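PDB 3OKZ: putative uncharacterized protein gbs0355 from Streptococcus agalactiae, which is of unknown function but belongs to the LytR/CpsA/Psr family, thought to attach glycopolymers to the cell wall, with its family domain in this chain. Local coordinates for residues Val27-Glu32 / Ser36-Asn41; Thr58-Glu63 / Leu268-Arg273; Ile68-Pro73 / Asn86-Ser91; Met99-Gln102 / Asn108-Tyr111. All blocks are in the same frame, centred on the assembly; numbering follows the deposited sequence.

How the interactions relate
Interaction 1 lies at the surface, interaction 2 is buried, and interactions 3 and 4 are partly buried. Interactions 1 and 2 belong to the same mixed sheet, on opposite sides of the chain's centre. The first joins two strand ends with backbone hydrogen bonds, one of them weak. The second sets a helix on strand 56-62 with no hydrogen bond across. Interactions 3 and 4 meet at helix 93-105, where Thr100 OG1 lies 3.0 Å from Ser71 O. Interaction 3 is apolar; interaction 4 pairs valine packing with one weak hydrogen bond to a side-chain amide. Tyr89 makes a weak hydrogen bond to Trp38 O of interaction 1, and Leu62 of interaction 2 packs on Val101 of interaction 4.

Interaction 1: Val27-Glu32 / Ser36-Asn41; sequences VDTGSE and SKWSGN
Asp28 and Asn41 form an antiparallel hydrogen-bonded pair, with their CA atoms 5.6 Å apart. The pair closes a beta hairpin: strand 20-28 ends here, and strand 41-51 begins after a long surface loop. Asp28 N donates to Asn41 O at 3.3 Å, nearly straight at 173° and in the carbonyl plane. The return bond, from Asn41 N to Asp28 O, is weak. Both side chains of the pair lie on one face of the sheet, where Asp28 makes a long, weak ion pair with Arg170. Next to the pair, Gly40 takes backbone angles suited to glycine (phi 165°, psi -132°), and its CA passes 3.6 Å from Asp28 O.

The indole of Trp38 swings back beside the strand end and turns its edge to Val27. Val27 CB sits near the ring plane, 4.2 Å from Trp38 CZ3. Strand 111-116 also touches the indole, through Gln114 and Asn116. Thr29 has CG2 anti to its carbonyl carbon, which brings that methyl to the loop, 4.0 Å from Trp38 CE3. Its hydroxyl bonds to His33 NE2 in the same loop. Thr29 CG2 also lies 3.3 Å from Lys37 O.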
loop_
_atom_site.group_PDB
_atom_site.type_symbol
_atom_site.label_atom_id
_atom_site.label_comp_id
_atom_site.label_asym_id
_atom_site.label_seq_id
_atom_site.Cartn_x
_atom_site.Cartn_y
_atom_site.Cartn_z
ATOM N N VAL A 27 8.651 -0.637 0.717
ATOM C CA VAL A 27 9.621 -1.090 -0.251
ATOM C C VAL A 27 10.728 -1.948 0.337
ATOM O O VAL A 27 11.278 -1.642 1.391
ATOM C CB VAL A 27 10.272 0.088 -0.948
ATOM C CG1 VAL A 27 11.186 -0.426 -2.049
ATOM C CG2 VAL A 27 9.207 1.027 -1.493
ATOM N N ASP A 28 11.042 -3.032 -0.357
ATOM C CA ASP A 28 12.127 -3.908 0.051
ATOM C C ASP A 28 13.320 -3.502 -0.829
ATOM O O ASP A 28 13.438 -3.910 -1.991
ATOM C CB ASP A 28 11.746 -5.361 -0.182
ATOM C CG ASP A 28 12.843 -6.309 0.205
ATOM O OD1 ASP A 28 13.513 -6.052 1.222
ATOM O OD2 ASP A 28 13.023 -7.319 -0.503
ATOM N N THR A 29 14.181 -2.658 -0.269
ATOM C CA THR A 29 15.334 -2.157 -0.994
ATOM C C THR A 29 16.544 -3.083 -0.958
ATOM O O THR A 29 17.565 -2.795 -1.581
ATOM C CB THR A 29 15.712 -0.748 -0.487
ATOM O OG1 THR A 29 15.912 -0.780 0.928
ATOM C CG2 THR A 29 14.597 0.236 -0.794
ATOM N N GLY A 30 16.435 -4.190 -0.230
ATOM C CA GLY A 30 17.526 -5.152 -0.188
ATOM C C GLY A 30 18.652 -5.015 0.821
ATOM O O GLY A 30 18.502 -4.387 1.866
ATOM N N SER A 31 19.794 -5.616 0.486
ATOM C CA SER A 31 20.975 -5.617 1.347
ATOM C C SER A 31 21.930 -4.449 1.123
ATOM O O SER A 31 22.424 -3.865 2.083
ATOM C CB SER A 31 21.752 -6.926 1.179
ATOM O OG SER A 31 20.941 -8.053 1.447
ATOM N N GLU A 32 22.219 -4.126 -0.134
ATOM C CA GLU A 32 23.126 -3.020 -0.426
ATOM C C GLU A 32 22.391 -1.898 -1.135
ATOM O O GLU A 32 21.713 -2.124 -2.136
ATOM C CB GLU A 32 24.306 -3.485 -1.289
ATOM C CG GLU A 32 25.449 -4.137 -0.522
ATOM C CD GLU A 32 25.001 -5.339 0.272
ATOM O OE1 GLU A 32 24.216 -6.144 -0.269
ATOM O OE2 GLU A 32 25.436 -5.489 1.431
ATOM N N SER A 36 21.390 2.440 -6.200
ATOM C CA SER A 36 20.116 3.062 -5.879
ATOM C C SER A 36 19.834 2.776 -4.418
ATOM O O SER A 36 20.222 1.729 -3.902
ATOM C CB SER A 36 18.992 2.477 -6.739
ATOM O OG SER A 36 19.157 2.805 -8.106
ATOM N N LYS A 37 19.174 3.712 -3.746
ATOM C CA LYS A 37 18.840 3.529 -2.344
ATOM C C LYS A 37 17.350 3.234 -2.250
ATOM O O LYS A 37 16.919 2.465 -1.388
ATOM C CB LYS A 37 19.195 4.783 -1.546
ATOM C CG LYS A 37 19.549 4.504 -0.094
ATOM C CD LYS A 37 18.342 4.583 0.822
ATOM C CE LYS A 37 17.933 6.030 1.056
ATOM N NZ LYS A 37 16.845 6.134 2.062
ATOM N N TRP A 38 16.574 3.832 -3.154
ATOM C CA TRP A 38 15.128 3.633 -3.188
ATOM C C TRP A 38 14.639 2.832 -4.386
ATOM O O TRP A 38 13.624 3.170 -4.993
ATOM C CB TRP A 38 14.383 4.974 -3.145
ATOM C CG TRP A 38 14.241 5.505 -1.760
ATOM C CD1 TRP A 38 14.852 6.604 -1.244
ATOM C CD2 TRP A 38 13.541 4.885 -0.671
ATOM N NE1 TRP A 38 14.591 6.704 0.104
ATOM C CE2 TRP A 38 13.790 5.660 0.481
ATOM C CE3 TRP A 38 12.731 3.746 -0.557
ATOM C CZ2 TRP A 38 13.263 5.333 1.740
ATOM C CZ3 TRP A 38 12.206 3.421 0.696
ATOM C CH2 TRP A 38 12.478 4.214 1.827
ATOM N N SER A 39 15.360 1.765 -4.714
ATOM C CA SER A 39 14.993 0.898 -5.827
ATOM C C SER A 39 14.762 -0.485 -5.263
ATOM O O SER A 39 15.454 -0.919 -4.344
ATOM C CB SER A 39 16.112 0.829 -6.859
ATOM O OG SER A 39 17.231 0.140 -6.334
ATOM N N GLY A 40 13.788 -1.189 -5.817
ATOM C CA GLY A 40 13.504 -2.517 -5.314
ATOM C C GLY A 40 12.175 -3.081 -5.773
ATOM O O GLY A 40 11.853 -3.027 -6.961
ATOM N N ASN A 41 11.410 -3.619 -4.825
ATOM C CA ASN A 41 10.125 -4.224 -5.122
ATOM C C ASN A 41 9.004 -3.722 -4.228
ATOM O O ASN A 41 9.196 -3.527 -3.030
ATOM C CB ASN A 41 10.243 -5.742 -4.997
ATOM C CG ASN A 41 10.860 -6.373 -6.222
ATOM O OD1 ASN A 41 10.197 -6.529 -7.246
ATOM N ND2 ASN A 41 12.139 -6.726 -6.133
#

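Interaction 2: Thr58-Glu63 / Leu268-Arg273; sequences TMTSLE and LAVQNR
Thr60 meets Val270 and Arg273, the residues through which this part of helix 264-277 rests on the central sheet. The arrangement is a helix layer over a mixed beta sheet, within an alpha/beta fold. The contact is small and buried, and no hydrogen bond crosses it. The Thr60 methyl CG2 faces Val270 CG1 at 4.4 Å. The Thr60 hydroxyl OG1 lies obliquely to the guanidinium group, 4.3 Å from Arg273 NH2, which is too far for a bond. Val270 and Arg273 are three residues apart, so nearly one helical turn brings both to the same side of the helix. Arg273 leaves the helix with CG opposite its backbone N (chi1 -171°) and then bends, which leaves NH2 as the guanidinium atom nearest Thr60.

Tyr244 stabilises that group through a cation-pi interaction. This tyrosine belongs to neighbouring strand 241-252, touches Thr60, and has backbone bonds with Met59 and Ser61. Tyr244 thus touches both sides of the contact and probably helps to place them. On the other flank, Thr60 has a backbone bond with Leu47 of strand 41-51. The opposite face of the sheet is covered by helix 178-200, where Met59, a selenomethionine, packs on Ile190 and Ser61 on Gln183. Within helix 264-277, the base of the arginine is held by the bond from Arg273 N to Ala269 O, at 2.8 Å.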
loop_
_atom_site.group_PDB
_atom_site.type_symbol
_atom_site.label_atom_id
_atom_site.label_comp_id
_atom_site.label_asym_id
_atom_site.label_seq_id
_atom_site.Cartn_x
_atom_site.Cartn_y
_atom_site.Cartn_z
ATOM N N THR A 58 -9.962 5.579 4.820
ATOM C CA THR A 58 -10.124 4.268 4.206
ATOM C C THR A 58 -8.800 3.805 3.631
ATOM O O THR A 58 -8.014 4.613 3.130
ATOM C CB THR A 58 -11.132 4.295 3.054
ATOM O OG1 THR A 58 -10.521 4.896 1.900
ATOM C CG2 THR A 58 -12.380 5.084 3.459
HETATM N N MSE A 59 -8.562 2.500 3.701
HETATM C CA MSE A 59 -7.344 1.912 3.167
HETATM C C MSE A 59 -7.666 0.795 2.214
HETATM O O MSE A 59 -8.319 -0.185 2.580
HETATM C CB MSE A 59 -6.493 1.336 4.274
HETATM C CG MSE A 59 -6.059 2.328 5.304
HETATM SE SE MSE A 59 -4.851 1.434 6.455
HETATM C CE MSE A 59 -3.217 1.930 5.549
ATOM N N THR A 60 -7.192 0.932 0.988
ATOM C CA THR A 60 -7.418 -0.098 0.001
ATOM C C THR A 60 -6.092 -0.728 -0.455
ATOM O O THR A 60 -5.243 -0.079 -1.071
ATOM C CB THR A 60 -8.231 0.474 -1.175
ATOM O OG1 THR A 60 -9.515 0.879 -0.682
ATOM C CG2 THR A 60 -8.449 -0.573 -2.270
ATOM N N SER A 61 -5.917 -1.998 -0.100
ATOM C CA SER A 61 -4.727 -2.756 -0.466
ATOM C C SER A 61 -4.852 -3.128 -1.940
ATOM O O SER A 61 -5.937 -3.469 -2.414
ATOM C CB SER A 61 -4.630 -4.024 0.392
ATOM O OG SER A 61 -4.633 -3.729 1.784
ATOM N N LEU A 62 -3.745 -3.075 -2.666
ATOM C CA LEU A 62 -3.770 -3.374 -4.096
ATOM C C LEU A 62 -2.975 -4.630 -4.414
ATOM O O LEU A 62 -1.747 -4.628 -4.355
ATOM C CB LEU A 62 -3.206 -2.181 -4.872
ATOM C CG LEU A 62 -3.710 -0.821 -4.367
ATOM C CD1 LEU A 62 -3.038 0.341 -5.124
ATOM C CD2 LEU A 62 -5.218 -0.776 -4.515
ATOM N N GLU A 63 -3.697 -5.694 -4.765
ATOM C CA GLU A 63 -3.108 -6.998 -5.088
ATOM C C GLU A 63 -1.972 -6.925 -6.100
ATOM O O GLU A 63 -2.182 -6.584 -7.262
ATOM C CB GLU A 63 -4.193 -7.938 -5.612
ATOM C CG GLU A 63 -3.663 -9.297 -6.041
ATOM C CD GLU A 63 -2.763 -9.923 -4.991
ATOM O OE1 GLU A 63 -3.221 -10.100 -3.840
ATOM O OE2 GLU A 63 -1.597 -10.234 -5.312
ATOM N N LEU A 268 -14.862 -0.693 -11.012
ATOM C CA LEU A 268 -15.561 0.589 -11.087
ATOM C C LEU A 268 -15.994 0.957 -9.667
ATOM O O LEU A 268 -15.537 1.951 -9.107
ATOM C CB LEU A 268 -16.778 0.476 -12.016
ATOM C CG LEU A 268 -17.535 1.720 -12.510
ATOM C CD1 LEU A 268 -18.398 2.290 -11.410
ATOM C CD2 LEU A 268 -16.546 2.749 -13.015
ATOM N N ALA A 269 -16.860 0.133 -9.088
ATOM C CA ALA A 269 -17.358 0.344 -7.735
ATOM C C ALA A 269 -16.280 0.828 -6.762
ATOM O O ALA A 269 -16.485 1.781 -6.005
ATOM C CB ALA A 269 -17.964 -0.943 -7.213
ATOM N N VAL A 270 -15.139 0.152 -6.784
ATOM C CA VAL A 270 -14.022 0.475 -5.907
ATOM C C VAL A 270 -13.460 1.861 -6.211
ATOM O O VAL A 270 -13.105 2.613 -5.295
ATOM C CB VAL A 270 -12.891 -0.578 -6.044
ATOM C CG1 VAL A 270 -11.762 -0.267 -5.082
ATOM C CG2 VAL A 270 -13.445 -1.968 -5.783
ATOM N N GLN A 271 -13.368 2.190 -7.497
ATOM C CA GLN A 271 -12.860 3.490 -7.900
ATOM C C GLN A 271 -13.773 4.528 -7.271
ATOM O O GLN A 271 -13.360 5.315 -6.428
ATOM C CB GLN A 271 -12.912 3.657 -9.426
ATOM C CG GLN A 271 -11.977 2.781 -10.257
ATOM C CD GLN A 271 -12.004 3.172 -11.728
ATOM O OE1 GLN A 271 -11.218 2.682 -12.537
ATOM N NE2 GLN A 271 -12.921 4.065 -12.076
ATOM N N ASN A 272 -15.034 4.498 -7.687
ATOM C CA ASN A 272 -16.047 5.439 -7.225
ATOM C C ASN A 272 -16.173 5.521 -5.705
ATOM O O ASN A 272 -16.465 6.587 -5.158
ATOM C CB ASN A 272 -17.396 5.087 -7.870
ATOM C CG ASN A 272 -17.368 5.213 -9.400
ATOM O OD1 ASN A 272 -18.347 4.884 -10.073
ATOM N ND2 ASN A 272 -16.245 5.694 -9.949
ATOM N N ARG A 273 -15.958 4.400 -5.026
ATOM C CA ARG A 273 -16.024 4.370 -3.567
ATOM C C ARG A 273 -14.912 5.298 -3.087
ATOM O O ARG A 273 -15.110 6.133 -2.199
ATOM C CB ARG A 273 -15.787 2.942 -3.063
ATOM C CG ARG A 273 -16.044 2.723 -1.583
ATOM C CD ARG A 273 -14.740 2.598 -0.805
ATOM N NE ARG A 273 -13.854 1.575 -1.362
ATOM C CZ ARG A 273 -14.178 0.293 -1.525
ATOM N NH1 ARG A 273 -15.381 -0.157 -1.177
ATOM N NH2 ARG A 273 -13.292 -0.547 -2.047
#

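Interaction 3: Ile68-Pro73 / Asn86-Ser91; sequences IKLSGP and NAAYAS
Leu70 sets its forked end against Ala87, Ala88 and Ser91. Strands 67-69 and 82-84 pair as a small antiparallel two-stranded sheet. Leu70 lies at the end of this sheet, just past strand 67-69, and packs on the short helix that follows, 87-90, and the residue after it. The more closely packed part is the inner one, at buried Ala88. Leu70 CD2 approaches Ala88 N at 4.1 Å and the methyl Ala88 CB at 4.4 Å. With CG anti to the carbonyl carbon (chi1 -53°) and an extended second torsion, the leucine fork reaches the helix. Behind it, Ala88 touches Thr100 of helix 93-105, and Leu70 has backbone bonds with Gly80 and Val81.

The other methyl serves the looser side, where Ala87 and Ser91 are partly exposed. Leu70 CD1 is 4.4 Å from Ala87 CB and the same distance from Ser91 OG. That hydroxyl is already used within its own segment. Ser91 OG donates to Ala87 O at 2.8 Å, tilted 22° from the carbonyl plane. Ser91 N reaches the same oxygen from the opposite face, so two donors grip Ala87 O where the helix ends. Nearby, Ser71 starts away from helix 87-90, and its OG bonds to Asp103 of helix 93-105.

No hydrogen bond links the two segments directly. Leu70 therefore adds apolar burial against a helix end whose Ala87 carbonyl is already gripped by Ser91.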
loop_
_atom_site.group_PDB
_atom_site.type_symbol
_atom_site.label_atom_id
_atom_site.label_comp_id
_atom_site.label_asym_id
_atom_site.label_seq_id
_atom_site.Cartn_x
_atom_site.Cartn_y
_atom_site.Cartn_z
ATOM N N ILE A 68 -2.112 -5.784 -15.273
ATOM C CA ILE A 68 -2.282 -4.407 -15.722
ATOM C C ILE A 68 -1.322 -4.010 -16.845
ATOM O O ILE A 68 -0.256 -4.602 -16.998
ATOM C CB ILE A 68 -2.079 -3.428 -14.525
ATOM C CG1 ILE A 68 -3.027 -2.231 -14.646
ATOM C CG2 ILE A 68 -0.647 -2.901 -14.509
ATOM C CD1 ILE A 68 -3.006 -1.327 -13.436
ATOM N N LYS A 69 -1.708 -3.007 -17.628
ATOM C CA LYS A 69 -0.860 -2.503 -18.706
ATOM C C LYS A 69 -0.041 -1.375 -18.089
ATOM O O LYS A 69 -0.501 -0.235 -18.005
ATOM C CB LYS A 69 -1.717 -1.956 -19.850
ATOM C CG LYS A 69 -0.943 -1.233 -20.945
ATOM C CD LYS A 69 -1.908 -0.685 -21.992
ATOM C CE LYS A 69 -1.183 0.004 -23.140
ATOM N NZ LYS A 69 -0.227 -0.908 -23.847
ATOM N N LEU A 70 1.166 -1.701 -17.642
ATOM C CA LEU A 70 2.025 -0.713 -17.006
ATOM C C LEU A 70 2.013 0.651 -17.662
ATOM O O LEU A 70 2.115 0.764 -18.878
ATOM C CB LEU A 70 3.467 -1.192 -16.975
ATOM C CG LEU A 70 3.735 -2.561 -16.376
ATOM C CD1 LEU A 70 5.250 -2.784 -16.326
ATOM C CD2 LEU A 70 3.110 -2.641 -14.985
ATOM N N SER A 71 1.891 1.684 -16.838
ATOM C CA SER A 71 1.922 3.057 -17.314
ATOM C C SER A 71 3.253 3.584 -16.796
ATOM O O SER A 71 3.675 3.215 -15.706
ATOM C CB SER A 71 0.768 3.864 -16.717
ATOM O OG SER A 71 -0.478 3.282 -17.046
ATOM N N GLY A 72 3.922 4.426 -17.575
ATOM C CA GLY A 72 5.200 4.958 -17.132
ATOM C C GLY A 72 5.834 5.956 -18.084
ATOM O O GLY A 72 5.200 6.394 -19.048
ATOM N N PRO A 73 7.092 6.347 -17.830
ATOM C CA PRO A 73 7.807 7.303 -18.678
ATOM C C PRO A 73 8.367 6.657 -19.950
ATOM O O PRO A 73 8.971 5.579 -19.913
ATOM C CB PRO A 73 8.891 7.839 -17.743
ATOM C CG PRO A 73 9.217 6.655 -16.918
ATOM C CD PRO A 73 7.852 6.075 -16.600
ATOM N N ASN A 86 2.775 -5.532 -9.630
ATOM C CA ASN A 86 3.972 -5.560 -8.816
ATOM C C ASN A 86 5.182 -5.013 -9.581
ATOM O O ASN A 86 6.078 -4.411 -8.982
ATOM C CB ASN A 86 4.223 -7.008 -8.374
ATOM C CG ASN A 86 5.426 -7.153 -7.476
ATOM O OD1 ASN A 86 5.436 -6.670 -6.343
ATOM N ND2 ASN A 86 6.456 -7.825 -7.979
ATOM N N ALA A 87 5.183 -5.197 -10.903
ATOM C CA ALA A 87 6.297 -4.777 -11.756
ATOM C C ALA A 87 6.481 -3.288 -12.030
ATOM O O ALA A 87 7.512 -2.896 -12.575
ATOM C CB ALA A 87 6.235 -5.523 -13.085
ATOM N N ALA A 88 5.502 -2.458 -11.680
ATOM C CA ALA A 88 5.634 -1.023 -11.917
ATOM C C ALA A 88 6.858 -0.487 -11.175
ATOM O O ALA A 88 7.804 0.008 -11.791
ATOM C CB ALA A 88 4.392 -0.300 -11.459
ATOM N N TYR A 89 6.841 -0.592 -9.851
ATOM C CA TYR A 89 7.963 -0.126 -9.036
ATOM C C TYR A 89 9.223 -0.900 -9.415
ATOM O O TYR A 89 10.287 -0.315 -9.610
ATOM C CB TYR A 89 7.650 -0.327 -7.549
ATOM C CG TYR A 89 8.581 0.391 -6.596
ATOM C CD1 TYR A 89 9.843 -0.121 -6.297
ATOM C CD2 TYR A 89 8.193 1.581 -5.976
ATOM C CE1 TYR A 89 10.693 0.538 -5.397
ATOM C CE2 TYR A 89 9.032 2.244 -5.079
ATOM C CZ TYR A 89 10.276 1.718 -4.796
ATOM O OH TYR A 89 11.102 2.374 -3.914
ATOM N N ALA A 90 9.094 -2.218 -9.527
ATOM C CA ALA A 90 10.218 -3.086 -9.892
ATOM C C ALA A 90 11.033 -2.581 -11.089
ATOM O O ALA A 90 12.260 -2.661 -11.084
ATOM C CB ALA A 90 9.717 -4.496 -10.172
ATOM N N SER A 91 10.368 -2.062 -12.111
ATOM C CA SER A 91 11.096 -1.574 -13.272
ATOM C C SER A 91 10.916 -0.084 -13.556
ATOM O O SER A 91 11.103 0.366 -14.685
ATOM C CB SER A 91 10.689 -2.381 -14.500
ATOM O OG SER A 91 9.285 -2.369 -14.655
#

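Interaction 4: Met99-Gln102 / Asn108-Tyr111; sequences MTVQ and NVDY
Gln102 reaches from helix 93-105 to Asn108 and Val109 in the loop that leads to strand 111-116. Its CG stands anti to the carbonyl carbon (chi1 -67°), and the chain is extended beyond. The side chain can then contact Val109 twice. Its aliphatic part lies against the valine, with Gln102 CG 3.5 Å from Val109 CG2. Its amide oxygen OE1 accepts a weak hydrogen bond from Val109 N at 3.3 Å, with an N-H...O angle of 153°. Both contacts come to the same side of Val109 because its CG2 sits beside its own backbone N.

The amides of Gln102 and Asn108 lie near each other with their planes 26° apart. Gln102 NE2 and Asn108 ND2 are 3.8 Å apart and make no bond. Asn108 points away from the helix at its base and is exposed.

Deeper in, Val101 CG1 packs on Val109 CG2 at 4.3 Å. Val109 also touches Ser21, Leu23 and Leu47, while Val101 touches Met45, so the two valines lie between helix and sheet. Asp110, next in the loop, bonds to Ser21 N and Ser11 OG, which probably steadies it.

This is a helix-to-strand turn of an alpha/beta fold, here the last step of a long crossover connection, with helix 93-105 as its final helix, from strand 56-62 to parallel, non-adjacent strand 111-116.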
loop_
_atom_site.group_PDB
_atom_site.type_symbol
_atom_site.label_atom_id
_atom_site.label_comp_id
_atom_site.label_asym_id
_atom_site.label_seq_id
_atom_site.Cartn_x
_atom_site.Cartn_y
_atom_site.Cartn_z
HETATM N N MSE A 99 2.244 6.261 -11.331
HETATM C CA MSE A 99 1.560 6.404 -12.610
HETATM C C MSE A 99 0.656 5.222 -12.938
HETATM O O MSE A 99 -0.491 5.404 -13.375
HETATM C CB MSE A 99 2.583 6.618 -13.716
HETATM C CG MSE A 99 3.384 7.906 -13.528
HETATM SE SE MSE A 99 4.537 8.345 -15.001
HETATM C CE MSE A 99 3.405 9.649 -15.875
ATOM N N THR A 100 1.181 4.016 -12.711
ATOM C CA THR A 100 0.441 2.781 -12.955
ATOM C C THR A 100 -0.779 2.733 -12.048
ATOM O O THR A 100 -1.850 2.299 -12.463
ATOM C CB THR A 100 1.302 1.537 -12.670
ATOM O OG1 THR A 100 2.512 1.609 -13.432
ATOM C CG2 THR A 100 0.553 0.266 -13.054
ATOM N N VAL A 101 -0.621 3.192 -10.812
ATOM C CA VAL A 101 -1.736 3.184 -9.870
ATOM C C VAL A 101 -2.778 4.234 -10.209
ATOM O O VAL A 101 -3.983 4.000 -10.044
ATOM C CB VAL A 101 -1.250 3.398 -8.417
ATOM C CG1 VAL A 101 -2.418 3.827 -7.523
ATOM C CG2 VAL A 101 -0.619 2.093 -7.890
ATOM N N GLN A 102 -2.327 5.391 -10.679
ATOM C CA GLN A 102 -3.270 6.433 -11.033
ATOM C C GLN A 102 -4.121 5.943 -12.201
ATOM O O GLN A 102 -5.334 6.152 -12.219
ATOM C CB GLN A 102 -2.536 7.731 -11.393
ATOM C CG GLN A 102 -1.814 8.375 -10.211
ATOM C CD GLN A 102 -1.328 9.787 -10.486
ATOM O OE1 GLN A 102 -0.856 10.473 -9.586
ATOM N NE2 GLN A 102 -1.443 10.223 -11.724
ATOM N N ASN A 108 -6.203 10.970 -9.678
ATOM C CA ASN A 108 -4.902 11.563 -9.418
ATOM C C ASN A 108 -4.639 11.384 -7.929
ATOM O O ASN A 108 -5.443 11.773 -7.069
ATOM C CB ASN A 108 -4.898 13.043 -9.823
ATOM C CG ASN A 108 -4.806 13.232 -11.349
ATOM O OD1 ASN A 108 -4.773 14.360 -11.853
ATOM N ND2 ASN A 108 -4.760 12.119 -12.084
ATOM N N VAL A 109 -3.516 10.754 -7.633
ATOM C CA VAL A 109 -3.126 10.472 -6.253
ATOM C C VAL A 109 -2.343 11.624 -5.615
ATOM O O VAL A 109 -1.140 11.748 -5.815
ATOM C CB VAL A 109 -2.262 9.189 -6.198
ATOM C CG1 VAL A 109 -1.943 8.833 -4.762
ATOM C CG2 VAL A 109 -2.982 8.055 -6.888
ATOM N N ASP A 110 -3.032 12.446 -4.839
ATOM C CA ASP A 110 -2.428 13.591 -4.160
ATOM C C ASP A 110 -0.969 13.432 -3.715
ATOM O O ASP A 110 -0.077 14.143 -4.185
ATOM C CB ASP A 110 -3.293 13.958 -2.954
ATOM C CG ASP A 110 -4.578 14.639 -3.352
ATOM O OD1 ASP A 110 -5.586 14.489 -2.639
ATOM O OD2 ASP A 110 -4.575 15.338 -4.382
ATOM N N TYR A 111 -0.724 12.500 -2.806
ATOM C CA TYR A 111 0.627 12.304 -2.311
ATOM C C TYR A 111 1.153 10.891 -2.506
ATOM O O TYR A 111 0.558 10.078 -3.206
ATOM C CB TYR A 111 0.702 12.707 -0.831
ATOM C CG TYR A 111 0.223 14.116 -0.611
ATOM C CD1 TYR A 111 -1.114 14.385 -0.332
ATOM C CD2 TYR A 111 1.090 15.196 -0.791
ATOM C CE1 TYR A 111 -1.581 15.697 -0.249
ATOM C CE2 TYR A 111 0.633 16.511 -0.713
ATOM C CZ TYR A 111 -0.703 16.755 -0.448
ATOM O OH TYR A 111 -1.159 18.054 -0.433
#